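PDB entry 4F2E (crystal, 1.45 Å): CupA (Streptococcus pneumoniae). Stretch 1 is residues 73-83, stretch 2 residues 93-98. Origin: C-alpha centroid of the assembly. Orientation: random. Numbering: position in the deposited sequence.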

# COMPACT_ATOMS: atom_id res chain seq x y z
N GLU A 73 6.19 5.40 -0.11
CA GLU A 73 6.42 6.04 -1.40
C GLU A 73 7.19 5.12 -2.32
O GLU A 73 8.27 4.63 -1.98
CB GLU A 73 7.16 7.36 -1.21
CG GLU A 73 6.39 8.36 -0.37
CD GLU A 73 7.10 9.68 -0.23
OE1 GLU A 73 7.82 9.86 0.78
OE2 GLU A 73 6.94 10.54 -1.12
N ILE A 74 6.62 4.86 -3.49
CA ILE A 74 7.26 4.06 -4.52
C ILE A 74 6.95 4.67 -5.88
O ILE A 74 5.97 5.40 -6.02
CB ILE A 74 6.77 2.59 -4.51
CG1 ILE A 74 5.25 2.53 -4.71
CG2 ILE A 74 7.17 1.90 -3.22
CD1 ILE A 74 4.71 1.11 -4.86
N THR A 75 7.78 4.39 -6.87
CA THR A 75 7.49 4.79 -8.24
C THR A 75 7.56 3.54 -9.12
O THR A 75 8.64 3.14 -9.55
CB THR A 75 8.47 5.86 -8.76
OG1 THR A 75 8.40 7.01 -7.91
CG2 THR A 75 8.11 6.26 -10.19
N PRO A 76 6.40 2.92 -9.37
CA PRO A 76 6.38 1.63 -10.08
C PRO A 76 6.60 1.80 -11.58
O PRO A 76 5.71 2.28 -12.28
CB PRO A 76 4.97 1.11 -9.80
CG PRO A 76 4.15 2.35 -9.62
CD PRO A 76 5.05 3.36 -8.97
N GLU A 77 7.77 1.41 -12.06
CA GLU A 77 8.13 1.58 -13.47
C GLU A 77 7.78 0.36 -14.31
O GLU A 77 7.98 0.36 -15.53
CB GLU A 77 9.62 1.89 -13.61
CG GLU A 77 10.00 3.28 -13.13
CD GLU A 77 9.35 4.38 -13.94
OE1 GLU A 77 8.80 4.08 -15.02
OE2 GLU A 77 9.40 5.55 -13.50
N GLN A 78 7.26 -0.67 -13.67
CA GLN A 78 6.93 -1.91 -14.36
C GLN A 78 5.47 -2.29 -14.10
O GLN A 78 5.02 -2.31 -12.95
CB GLN A 78 7.86 -3.02 -13.88
CG GLN A 78 7.58 -4.38 -14.46
CD GLN A 78 8.35 -5.47 -13.74
OE1 GLN A 78 9.57 -5.38 -13.57
NE2 GLN A 78 7.63 -6.49 -13.28
N ALA A 79 4.73 -2.58 -15.17
CA ALA A 79 3.38 -3.10 -15.03
C ALA A 79 3.41 -4.49 -14.41
O ALA A 79 4.40 -5.21 -14.55
CB ALA A 79 2.68 -3.13 -16.39
N GLY A 80 2.33 -4.86 -13.73
CA GLY A 80 2.23 -6.19 -13.16
C GLY A 80 1.46 -6.22 -11.85
O GLY A 80 0.82 -5.24 -11.47
N GLU A 81 1.54 -7.35 -11.17
CA GLU A 81 0.88 -7.53 -9.88
C GLU A 81 1.93 -7.67 -8.80
O GLU A 81 2.85 -8.48 -8.91
CB GLU A 81 -0.02 -8.76 -9.92
N PHE A 82 1.79 -6.88 -7.74
CA PHE A 82 2.78 -6.85 -6.67
C PHE A 82 2.10 -6.98 -5.33
O PHE A 82 1.05 -6.38 -5.08
CB PHE A 82 3.59 -5.55 -6.73
CG PHE A 82 4.19 -5.30 -8.08
CD1 PHE A 82 3.54 -4.49 -9.00
CD2 PHE A 82 5.39 -5.88 -8.44
CE1 PHE A 82 4.09 -4.26 -10.25
CE2 PHE A 82 5.94 -5.66 -9.68
CZ PHE A 82 5.29 -4.85 -10.59
N SER A 83 2.70 -7.77 -4.44
CA SER A 83 2.09 -8.04 -3.16
C SER A 83 2.49 -7.00 -2.13
O SER A 83 3.53 -6.36 -2.23
CB SER A 83 2.52 -9.42 -2.66
OG SER A 83 3.90 -9.43 -2.36
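Stretch 2 93-98: GKMIVE

Stretch 2 pairs edge to edge with the second half of stretch 1 as an antiparallel β-strand, and on one face of the resulting ladder its side chains also pack against the loop and strand that precede residues 80-83. Residues 93-97 are extended, with phi between -145° and -101° and psi between 121° and 166°; they run at 153° to strand 80-83, with the axes approaching to 4.6 Å. Two hydrogen-bonded pairs hold the register. At Gly-80 and Val-97, Gly-80 N donates to Val-97 O (3.0 Å) and Val-97 N to Gly-80 O (2.9 Å); two residues along, Phe-82 N donates to Met-95 O (2.8 Å) and Met-95 N to Phe-82 O (2.7 Å). All four N-H groups point nearly straight at their acceptors. Between these pairs lies the non-hydrogen-bonded pair Glu-81 and Ile-96, CA to CA 4.6 Å; Ser-83 and Lys-94 form the next such pair, CA to CA 4.7 Å. CA-H...O contacts supplement the ladder, from Ile-96 CA to Gly-80 O (3.4 Å) and from Glu-81 CA to Met-95 O (3.6 Å).

Alternation sends Met-95 and Val-97 to the same face as Phe-82. There Val-97 CG2 touches both Pro-76 CB (3.6 Å) and Phe-82 CE1 (3.7 Å), while Met-95, t at chi1 and chi2 and p at chi3, brings its CE to 3.6 Å from Ile-74 CD1 and 3.9 Å from Phe-82 CB. Gly-80 puts no side chain on this face; a CB there would be crowded by Phe-82 CZ, and the backbone angles of 146°/-168° by themselves call for glycine. On the other face, Ile-96 bends its CD1 to 3.5 Å from Glu-81 CB, the last side-chain atom modelled in that residue. The two stretches together bury 512 Å².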

# COMPACT_ATOMS: atom_id res chain seq x y z
N GLY A 93 -2.28 -7.72 0.85
CA GLY A 93 -2.90 -6.86 -0.14
C GLY A 93 -2.25 -7.11 -1.50
O GLY A 93 -1.20 -7.74 -1.59
N LYS A 94 -2.90 -6.61 -2.55
CA LYS A 94 -2.36 -6.73 -3.89
C LYS A 94 -2.39 -5.38 -4.58
O LYS A 94 -3.39 -4.65 -4.50
CB LYS A 94 -3.15 -7.75 -4.70
N MET A 95 -1.30 -5.04 -5.24
CA MET A 95 -1.21 -3.80 -5.98
C MET A 95 -0.99 -4.10 -7.46
O MET A 95 -0.03 -4.77 -7.82
CB MET A 95 -0.06 -2.95 -5.45
CG MET A 95 0.16 -1.66 -6.22
SD MET A 95 1.54 -0.71 -5.54
CE MET A 95 2.90 -1.81 -5.92
N ILE A 96 -1.91 -3.64 -8.30
CA ILE A 96 -1.75 -3.79 -9.73
C ILE A 96 -1.24 -2.49 -10.32
O ILE A 96 -1.77 -1.42 -10.02
CB ILE A 96 -3.07 -4.18 -10.42
CG1 ILE A 96 -3.67 -5.42 -9.76
CG2 ILE A 96 -2.84 -4.42 -11.90
CD1 ILE A 96 -2.75 -6.61 -9.75
N VAL A 97 -0.21 -2.58 -11.14
CA VAL A 97 0.32 -1.42 -11.85
C VAL A 97 0.02 -1.62 -13.33
O VAL A 97 0.32 -2.67 -13.89
CB VAL A 97 1.84 -1.27 -11.64
CG1 VAL A 97 2.38 -0.07 -12.42
CG2 VAL A 97 2.15 -1.12 -10.15
N GLU A 98 -0.60 -0.62 -13.96
CA GLU A 98 -1.00 -0.75 -15.35
C GLU A 98 -0.78 0.54 -16.13
O GLU A 98 -0.51 1.60 -15.56
CB GLU A 98 -2.47 -1.18 -15.45
CG GLU A 98 -3.44 -0.22 -14.79
CD GLU A 98 -4.87 -0.72 -14.82
OE1 GLU A 98 -5.79 0.12 -14.72
OE2 GLU A 98 -5.07 -1.95 -14.93
OXT GLU A 98 -0.88 0.56 -17.36